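Local atomic coordinates of beta-glucuronidase (uncultured Clostridium sp., PDB entry 6U7J), a protein that hydrolyses beta-D-glucuronides and, as a gut bacterial enzyme of glycoside hydrolase family 2, probably helps to release estrogens from their glucuronides. Residues V203-D208 against L278-R283; D208-M213 against V251-L256; L256-S261 against L293-P298. All blocks are in the same frame, centred on the assembly; numbering follows the deposited sequence.

Contact 1 of 3, residues V203-D208 against L278-R283; sequences VRTTVD and LPFGIR
Val203 opens the contact with both of its methyls. CG1, anti to the backbone N (chi1 -172°), lies over one face of the Phe280 ring, 4.1 Å from its centroid, a CH-pi contact displaced toward the rim; CG2 meets Leu278 CD2 tip to tip at 3.9 Å. A beta-branched residue suits the place by serving two neighbours. Thr205 again faces the partner: its methyl CG2 comes obliquely to the Phe280 ring and lies 3.9 Å from Ile282 CG1, so threonine, nearly the shape of valine, packs by its methyl, while OG1, 3.7 Å from Arg283 N, makes no hydrogen bond across to 278-283. The segments belong to different sheets, strand 198-208 to a three-stranded one and strand 274-280 to a four-stranded one, and run at 28° to each other with axes 9.5 Å apart, as expected of facing layers in the immunoglobulin-like beta sandwich of family 2 glycosidases. Alternation turns Thr206 away and brings Val207 back toward this layer, where its CG2 touches Ile282 CG2 at 3.7 Å. Past Gly281, Ile282 continues the apolar row beyond the strand end, while the Arg283 guanidinium bonds to Pro407 O.

Contact 2 of 3, residues D208-M213 against V251-L256; sequences DDKDGM and VKDAQL
Lys210 has the most surface buried here, and its bent chain curls over the 251-256 loop. CG is anti to the backbone N (chi1 -168°) and lies 3.2 Å from Asp253 OD2; further bends bring NZ to Ala254 O at a very short 2.4 Å. So close an approach, with NZ also 2.9 Å from Ala254 N, another donor, suggests a strained or imprecisely placed lysine end. Lys210 O accepts Ala254 N at 3.1 Å, so main chain and side chain grip one alanine. Asp211 lies alongside Lys252, pointing the same way: OD1 is 3.1 Å from Lys252 CE but 4.4 Å from its NZ, too far for a salt bridge. Its OD2 takes a weak bond from Asp253 N. Gly212 makes an antiparallel hydrogen-bonded pair with Val251, Gly212 N to Val251 O and Val251 N to Gly212 O both at 2.7 Å. Ala254 CB lies 3.8 Å from Gly212 N, a close fit where glycine has no side chain. The type II' turn from Asp208 to Asp211 makes strands 198-208 and 211-220 a hairpin, and the Val251 pair ties its second strand to the end of strand 246-251, while Ala254 packs on Ile282 and Tyr265.

Contact 3 of 3, residues L256-S261 against L293-P298; sequences LWQPGS and LINGKP
With CG anti to its carbonyl carbon (chi1 -64°), Asn295 sends its amide across to the 256-261 loop; Gln258, with the same choice at chi1 and a bend at chi2 (-86°), folds its own amide back toward it. Both hydrogen bonds across the contact come from Asn295 ND2, one to Trp257 O at 2.8 Å and one to Gln258 OE1 at 2.9 Å. Both acceptors lie close to the Asn295 amide plane, which suits the donor and fixes its rotation; the second bond is nearly straight, at 169°, the first bent, and neither acceptor is met along a lone pair. The Gln258 amide stands almost perpendicular to that of Asn295, so ND2 approaches OE1 from above the carbonyl plane. Asn295 OD1 is bonded to Thr284 N, which leaves the amide held at both ends. Beside it, Leu256 CD1 slides past Asn295 CG at 3.8 Å, and Pro259 CD meets Ile294 CG2 at 4.0 Å. Asparagine and glycine suit the middle of the type I' turn from Ile294 to Lys297, where both residues have positive phi. Lys297 NZ bonds back to Asn295 O at 3.1 Å. This turn links strand 292-294 to strand 297-305, the latter a strand of the TIM barrel sheet, while the 256-261 loop runs between strands 246-251 and 265-271 of the preceding sandwich domain, with Trp257 NE1 bonded to Asp353 O.

In the fold
All three contacts lie on the same side of the chain's centre. The centres of contacts 1 and 2 are about 9 Å apart. Contact 3 is centred about 12 Å from the first and about 13 Å from the second. The sequence of contact 2 falls wholly within the span of contact 1; the two share Asp208, and Thr206 O and Met213 N probably bond across the hairpin. Contact 3 follows contact 2 through Leu256, which also packs on Val207, and alternates with contact 1 along the chain. Contacts 1 and 2 lie within the sandwich domain, joining its two sheets and closing the end of one; contact 3 joins the loop that follows to the first turn of the barrel domain.

Contact 1 of 3, residues V203-D208 against L278-R283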
loop_
_atom_site.group_PDB
_atom_site.type_symbol
_atom_site.label_atom_id
_atom_site.label_comp_id
_atom_site.label_asym_id
_atom_site.label_seq_id
_atom_site.Cartn_x
_atom_site.Cartn_y
_atom_site.Cartn_z
ATOM N N VAL B 203 -33.846 -31.484 21.036
ATOM C CA VAL B 203 -34.352 -32.203 19.869
ATOM C C VAL B 203 -33.224 -33.040 19.287
ATOM O O VAL B 203 -32.093 -32.557 19.149
ATOM C CB VAL B 203 -34.921 -31.247 18.804
ATOM C CG1 VAL B 203 -35.619 -32.026 17.702
ATOM C CG2 VAL B 203 -35.887 -30.252 19.444
ATOM N N ARG B 204 -33.528 -34.302 18.989
ATOM C CA ARG B 204 -32.659 -35.198 18.239
ATOM C C ARG B 204 -33.493 -35.856 17.156
ATOM O O ARG B 204 -34.682 -36.126 17.355
ATOM C CB ARG B 204 -31.999 -36.239 19.144
ATOM C CG ARG B 204 -31.348 -35.595 20.371
ATOM C CD ARG B 204 -30.543 -36.564 21.234
ATOM N NE ARG B 204 -31.376 -37.483 22.032
ATOM C CZ ARG B 204 -32.380 -37.154 22.856
ATOM N NH1 ARG B 204 -32.735 -35.888 23.064
ATOM N NH2 ARG B 204 -33.031 -38.120 23.499
ATOM N N THR B 205 -32.885 -36.070 15.997
ATOM C CA THR B 205 -33.608 -36.610 14.862
ATOM C C THR B 205 -32.913 -37.864 14.354
ATOM O O THR B 205 -31.692 -38.012 14.469
ATOM C CB THR B 205 -33.733 -35.572 13.728
ATOM O OG1 THR B 205 -32.428 -35.177 13.276
ATOM C CG2 THR B 205 -34.490 -34.337 14.214
ATOM N N THR B 206 -33.719 -38.780 13.830
ATOM C CA THR B 206 -33.253 -39.917 13.055
ATOM C C THR B 206 -34.028 -39.929 11.745
ATOM O O THR B 206 -35.025 -39.218 11.583
ATOM C CB THR B 206 -33.440 -41.247 13.803
ATOM O OG1 THR B 206 -34.820 -41.420 14.140
ATOM C CG2 THR B 206 -32.606 -41.275 15.079
ATOM N N VAL B 207 -33.558 -40.721 10.787
ATOM C CA VAL B 207 -34.208 -40.821 9.489
ATOM C C VAL B 207 -34.333 -42.290 9.123
ATOM O O VAL B 207 -33.333 -43.013 9.115
ATOM C CB VAL B 207 -33.433 -40.069 8.393
ATOM C CG1 VAL B 207 -34.009 -40.402 7.027
ATOM C CG2 VAL B 207 -33.485 -38.579 8.644
ATOM N N ASP B 208 -35.553 -42.728 8.820
ATOM C CA ASP B 208 -35.797 -44.070 8.295
ATOM C C ASP B 208 -36.265 -43.934 6.845
ATOM O O ASP B 208 -37.414 -43.577 6.583
ATOM C CB ASP B 208 -36.797 -44.840 9.144
ATOM C CG ASP B 208 -36.643 -46.337 8.984
ATOM O OD1 ASP B 208 -36.034 -46.748 7.965
ATOM O OD2 ASP B 208 -37.106 -47.095 9.864
ATOM N N LEU B 278 -38.993 -23.199 18.439
ATOM C CA LEU B 278 -37.597 -23.544 18.196
ATOM C C LEU B 278 -37.419 -24.064 16.777
ATOM O O LEU B 278 -38.007 -25.102 16.434
ATOM C CB LEU B 278 -37.136 -24.599 19.204
ATOM C CG LEU B 278 -35.704 -25.100 19.026
ATOM C CD1 LEU B 278 -34.693 -24.066 19.542
ATOM C CD2 LEU B 278 -35.523 -26.420 19.738
ATOM N N PRO B 279 -36.636 -23.397 15.922
ATOM C CA PRO B 279 -36.271 -24.009 14.638
ATOM C C PRO B 279 -35.344 -25.190 14.860
ATOM O O PRO B 279 -34.589 -25.234 15.830
ATOM C CB PRO B 279 -35.555 -22.880 13.883
ATOM C CG PRO B 279 -35.842 -21.605 14.688
ATOM C CD PRO B 279 -36.064 -22.049 16.087
ATOM N N PHE B 280 -35.424 -26.171 13.966
ATOM C CA PHE B 280 -34.491 -27.292 14.014
ATOM C C PHE B 280 -34.440 -27.940 12.639
ATOM O O PHE B 280 -35.264 -27.655 11.761
ATOM C CB PHE B 280 -34.862 -28.305 15.110
ATOM C CG PHE B 280 -36.073 -29.150 14.793
ATOM C CD1 PHE B 280 -37.353 -28.699 15.093
ATOM C CD2 PHE B 280 -35.926 -30.408 14.218
ATOM C CE1 PHE B 280 -38.476 -29.479 14.807
ATOM C CE2 PHE B 280 -37.052 -31.198 13.922
ATOM C CZ PHE B 280 -38.327 -30.733 14.218
ATOM N N GLY B 281 -33.443 -28.796 12.449
ATOM C CA GLY B 281 -33.237 -29.443 11.169
ATOM C C GLY B 281 -33.111 -30.942 11.321
ATOM O O GLY B 281 -32.548 -31.445 12.292
ATOM N N ILE B 282 -33.634 -31.659 10.332
ATOM C CA ILE B 282 -33.527 -33.113 10.299
ATOM C C ILE B 282 -32.384 -33.486 9.372
ATOM O O ILE B 282 -32.431 -33.198 8.166
ATOM C CB ILE B 282 -34.839 -33.774 9.847
ATOM C CG1 ILE B 282 -36.003 -33.313 10.737
ATOM C CG2 ILE B 282 -34.678 -35.298 9.854
ATOM C CD1 ILE B 282 -37.376 -33.693 10.207
ATOM N N ARG B 283 -31.368 -34.137 9.929
ATOM C CA ARG B 283 -30.216 -34.569 9.152
ATOM C C ARG B 283 -29.405 -35.536 9.990
ATOM O O ARG B 283 -29.323 -35.395 11.212
ATOM C CB ARG B 283 -29.334 -33.381 8.726
ATOM C CG ARG B 283 -28.854 -32.494 9.875
ATOM C CD ARG B 283 -27.411 -32.781 10.198
ATOM N NE ARG B 283 -26.917 -32.063 11.372
ATOM C CZ ARG B 283 -26.998 -32.534 12.614
ATOM N NH1 ARG B 283 -27.586 -33.705 12.846
ATOM N NH2 ARG B 283 -26.505 -31.832 13.625
#

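Contact 2 of 3, residues D208-M213 against V251-L256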
loop_
_atom_site.group_PDB
_atom_site.type_symbol
_atom_site.label_atom_id
_atom_site.label_comp_id
_atom_site.label_asym_id
_atom_site.label_seq_id
_atom_site.Cartn_x
_atom_site.Cartn_y
_atom_site.Cartn_z
ATOM N N ASP B 208 -35.553 -42.728 8.820
ATOM C CA ASP B 208 -35.797 -44.070 8.295
ATOM C C ASP B 208 -36.265 -43.934 6.845
ATOM O O ASP B 208 -37.414 -43.577 6.583
ATOM C CB ASP B 208 -36.797 -44.840 9.144
ATOM C CG ASP B 208 -36.643 -46.337 8.984
ATOM O OD1 ASP B 208 -36.034 -46.748 7.965
ATOM O OD2 ASP B 208 -37.106 -47.095 9.864
ATOM N N ASP B 209 -35.369 -44.249 5.906
ATOM C CA ASP B 209 -35.450 -43.884 4.505
ATOM C C ASP B 209 -36.091 -42.525 4.313
ATOM O O ASP B 209 -35.389 -41.491 4.372
ATOM C CB ASP B 209 -36.178 -44.958 3.683
ATOM C CG ASP B 209 -35.996 -44.777 2.174
ATOM O OD1 ASP B 209 -35.997 -43.620 1.683
ATOM O OD2 ASP B 209 -35.776 -45.787 1.477
ATOM N N LYS B 210 -37.402 -42.441 4.051
ATOM C CA LYS B 210 -38.022 -41.174 3.699
ATOM C C LYS B 210 -38.737 -40.495 4.864
ATOM O O LYS B 210 -39.223 -39.363 4.699
ATOM C CB LYS B 210 -38.975 -41.345 2.494
ATOM C CG LYS B 210 -39.466 -40.006 1.859
ATOM C CD LYS B 210 -38.288 -39.072 1.436
ATOM C CE LYS B 210 -38.447 -37.605 1.896
ATOM N NZ LYS B 210 -37.903 -37.378 3.265
ATOM N N ASP B 211 -38.804 -41.106 6.034
ATOM C CA ASP B 211 -39.497 -40.495 7.156
ATOM C C ASP B 211 -38.514 -40.010 8.213
ATOM O O ASP B 211 -37.449 -40.599 8.418
ATOM C CB ASP B 211 -40.488 -41.469 7.787
ATOM C CG ASP B 211 -41.438 -42.058 6.780
ATOM O OD1 ASP B 211 -41.762 -43.255 6.920
ATOM O OD2 ASP B 211 -41.847 -41.330 5.848
ATOM N N GLY B 212 -38.896 -38.937 8.893
ATOM C CA GLY B 212 -38.127 -38.413 10.008
ATOM C C GLY B 212 -38.756 -38.789 11.337
ATOM O O GLY B 212 -39.979 -38.814 11.470
ATOM N N MET B 213 -37.904 -39.095 12.314
ATOM C CA MET B 213 -38.324 -39.349 13.690
ATOM C C MET B 213 -37.780 -38.221 14.567
ATOM O O MET B 213 -36.589 -38.196 14.894
ATOM C CB MET B 213 -37.832 -40.711 14.181
ATOM C CG MET B 213 -38.731 -41.920 13.862
ATOM S SD MET B 213 -40.526 -41.728 14.098
ATOM C CE MET B 213 -40.619 -41.050 15.750
ATOM N N VAL B 251 -42.363 -37.579 11.038
ATOM C CA VAL B 251 -42.431 -36.566 9.994
ATOM C C VAL B 251 -42.251 -37.314 8.681
ATOM O O VAL B 251 -41.120 -37.607 8.272
ATOM C CB VAL B 251 -41.369 -35.472 10.168
ATOM C CG1 VAL B 251 -41.639 -34.301 9.230
ATOM C CG2 VAL B 251 -41.336 -35.003 11.610
ATOM N N LYS B 252 -43.358 -37.654 8.031
ATOM C CA LYS B 252 -43.277 -38.456 6.821
ATOM C C LYS B 252 -42.862 -37.578 5.648
ATOM O O LYS B 252 -43.228 -36.402 5.566
ATOM C CB LYS B 252 -44.613 -39.151 6.539
ATOM C CG LYS B 252 -44.791 -40.496 7.271
ATOM C CD LYS B 252 -44.933 -41.676 6.299
ATOM C CE LYS B 252 -44.838 -43.030 7.018
ATOM N NZ LYS B 252 -46.163 -43.620 7.395
ATOM N N ASP B 253 -42.080 -38.159 4.743
ATOM C CA ASP B 253 -41.543 -37.427 3.595
ATOM C C ASP B 253 -40.812 -36.164 4.055
ATOM O O ASP B 253 -41.000 -35.070 3.517
ATOM C CB ASP B 253 -42.650 -37.100 2.585
ATOM C CG ASP B 253 -43.333 -38.356 2.032
ATOM O OD1 ASP B 253 -44.551 -38.300 1.746
ATOM O OD2 ASP B 253 -42.654 -39.400 1.885
ATOM N N ALA B 254 -39.962 -36.335 5.072
ATOM C CA ALA B 254 -39.294 -35.215 5.731
ATOM C C ALA B 254 -38.309 -34.521 4.795
ATOM O O ALA B 254 -37.439 -35.168 4.206
ATOM C CB ALA B 254 -38.561 -35.706 6.979
ATOM N N GLN B 255 -38.448 -33.203 4.664
ATOM C CA GLN B 255 -37.470 -32.401 3.940
ATOM C C GLN B 255 -36.198 -32.298 4.771
ATOM O O GLN B 255 -36.206 -31.724 5.863
ATOM C CB GLN B 255 -38.032 -31.013 3.644
ATOM C CG GLN B 255 -39.378 -31.013 2.944
ATOM C CD GLN B 255 -39.284 -31.469 1.501
ATOM O OE1 GLN B 255 -38.586 -30.862 0.687
ATOM N NE2 GLN B 255 -39.990 -32.545 1.176
ATOM N N LEU B 256 -35.110 -32.857 4.258
ATOM C CA LEU B 256 -33.891 -32.970 5.037
ATOM C C LEU B 256 -33.135 -31.650 5.055
ATOM O O LEU B 256 -33.248 -30.822 4.144
ATOM C CB LEU B 256 -33.001 -34.083 4.477
ATOM C CG LEU B 256 -33.551 -35.510 4.639
ATOM C CD1 LEU B 256 -32.539 -36.549 4.188
ATOM C CD2 LEU B 256 -33.968 -35.765 6.076
#

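Contact 3 of 3, residues L256-S261 against L293-P298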
loop_
_atom_site.group_PDB
_atom_site.type_symbol
_atom_site.label_atom_id
_atom_site.label_comp_id
_atom_site.label_asym_id
_atom_site.label_seq_id
_atom_site.Cartn_x
_atom_site.Cartn_y
_atom_site.Cartn_z
ATOM N N LEU B 256 -35.110 -32.857 4.258
ATOM C CA LEU B 256 -33.891 -32.970 5.037
ATOM C C LEU B 256 -33.135 -31.650 5.055
ATOM O O LEU B 256 -33.248 -30.822 4.144
ATOM C CB LEU B 256 -33.001 -34.083 4.477
ATOM C CG LEU B 256 -33.551 -35.510 4.639
ATOM C CD1 LEU B 256 -32.539 -36.549 4.188
ATOM C CD2 LEU B 256 -33.968 -35.765 6.076
ATOM N N TRP B 257 -32.380 -31.443 6.126
ATOM C CA TRP B 257 -31.475 -30.307 6.194
ATOM C C TRP B 257 -30.202 -30.702 5.454
ATOM O O TRP B 257 -29.491 -31.629 5.866
ATOM C CB TRP B 257 -31.201 -29.915 7.643
ATOM C CG TRP B 257 -30.397 -28.643 7.793
ATOM C CD1 TRP B 257 -30.883 -27.386 7.986
ATOM C CD2 TRP B 257 -28.970 -28.521 7.761
ATOM N NE1 TRP B 257 -29.852 -26.487 8.087
ATOM C CE2 TRP B 257 -28.665 -27.160 7.953
ATOM C CE3 TRP B 257 -27.920 -29.431 7.590
ATOM C CZ2 TRP B 257 -27.359 -26.682 7.972
ATOM C CZ3 TRP B 257 -26.622 -28.956 7.615
ATOM C CH2 TRP B 257 -26.352 -27.592 7.800
ATOM N N GLN B 258 -29.925 -30.019 4.343
ATOM C CA GLN B 258 -28.780 -30.411 3.540
ATOM C C GLN B 258 -27.735 -29.304 3.514
ATOM O O GLN B 258 -28.094 -28.118 3.502
ATOM C CB GLN B 258 -29.198 -30.741 2.094
ATOM C CG GLN B 258 -30.235 -31.864 1.984
ATOM C CD GLN B 258 -29.621 -33.261 1.952
ATOM O OE1 GLN B 258 -28.467 -33.470 2.359
ATOM N NE2 GLN B 258 -30.399 -34.232 1.473
ATOM N N PRO B 259 -26.448 -29.657 3.519
ATOM C CA PRO B 259 -25.404 -28.659 3.253
ATOM C C PRO B 259 -25.720 -27.904 1.973
ATOM O O PRO B 259 -26.036 -28.501 0.948
ATOM C CB PRO B 259 -24.132 -29.503 3.112
ATOM C CG PRO B 259 -24.441 -30.786 3.843
ATOM C CD PRO B 259 -25.905 -31.020 3.659
ATOM N N GLY B 260 -25.683 -26.575 2.048
ATOM C CA GLY B 260 -26.012 -25.751 0.903
ATOM C C GLY B 260 -27.490 -25.618 0.605
ATOM O O GLY B 260 -27.860 -24.798 -0.248
ATOM N N SER B 261 -28.360 -26.385 1.286
ATOM C CA SER B 261 -29.802 -26.321 1.002
ATOM C C SER B 261 -30.572 -26.626 2.295
ATOM O O SER B 261 -31.113 -27.717 2.499
ATOM C CB SER B 261 -30.210 -27.285 -0.112
ATOM O OG SER B 261 -31.608 -27.195 -0.321
ATOM N N LEU B 293 -20.164 -38.643 6.423
ATOM C CA LEU B 293 -21.424 -38.760 5.708
ATOM C C LEU B 293 -22.488 -37.920 6.393
ATOM O O LEU B 293 -22.677 -38.021 7.604
ATOM C CB LEU B 293 -21.875 -40.219 5.631
ATOM C CG LEU B 293 -20.893 -41.214 5.023
ATOM C CD1 LEU B 293 -21.494 -42.615 5.054
ATOM C CD2 LEU B 293 -20.540 -40.825 3.598
ATOM N N ILE B 294 -23.174 -37.098 5.614
ATOM C CA ILE B 294 -24.288 -36.284 6.083
ATOM C C ILE B 294 -25.487 -36.657 5.229
ATOM O O ILE B 294 -25.436 -36.542 3.995
ATOM C CB ILE B 294 -23.991 -34.779 5.987
ATOM C CG1 ILE B 294 -22.871 -34.391 6.952
ATOM C CG2 ILE B 294 -25.246 -33.965 6.253
ATOM C CD1 ILE B 294 -22.256 -33.047 6.643
ATOM N N ASN B 295 -26.555 -37.118 5.879
ATOM C CA ASN B 295 -27.701 -37.664 5.164
ATOM C C ASN B 295 -27.249 -38.738 4.177
ATOM O O ASN B 295 -27.671 -38.771 3.019
ATOM C CB ASN B 295 -28.476 -36.556 4.464
ATOM C CG ASN B 295 -29.076 -35.580 5.444
ATOM O OD1 ASN B 295 -29.483 -35.974 6.530
ATOM N ND2 ASN B 295 -29.123 -34.300 5.077
ATOM N N GLY B 296 -26.330 -39.591 4.635
ATOM C CA GLY B 296 -25.863 -40.727 3.870
ATOM C C GLY B 296 -24.925 -40.422 2.725
ATOM O O GLY B 296 -24.524 -41.355 2.025
ATOM N N LYS B 297 -24.556 -39.160 2.502
ATOM C CA LYS B 297 -23.711 -38.858 1.355
ATOM C C LYS B 297 -22.404 -38.203 1.795
ATOM O O LYS B 297 -22.384 -37.436 2.766
ATOM C CB LYS B 297 -24.453 -37.953 0.350
ATOM C CG LYS B 297 -25.846 -38.492 0.003
ATOM C CD LYS B 297 -26.755 -37.464 -0.666
ATOM C CE LYS B 297 -27.480 -36.601 0.378
ATOM N NZ LYS B 297 -28.860 -37.051 0.751
ATOM N N PRO B 298 -21.298 -38.505 1.116
ATOM C CA PRO B 298 -19.999 -37.994 1.565
ATOM C C PRO B 298 -19.946 -36.479 1.503
ATOM O O PRO B 298 -20.485 -35.851 0.588
ATOM C CB PRO B 298 -18.999 -38.633 0.587
ATOM C CG PRO B 298 -19.759 -39.725 -0.112
ATOM C CD PRO B 298 -21.181 -39.258 -0.144
#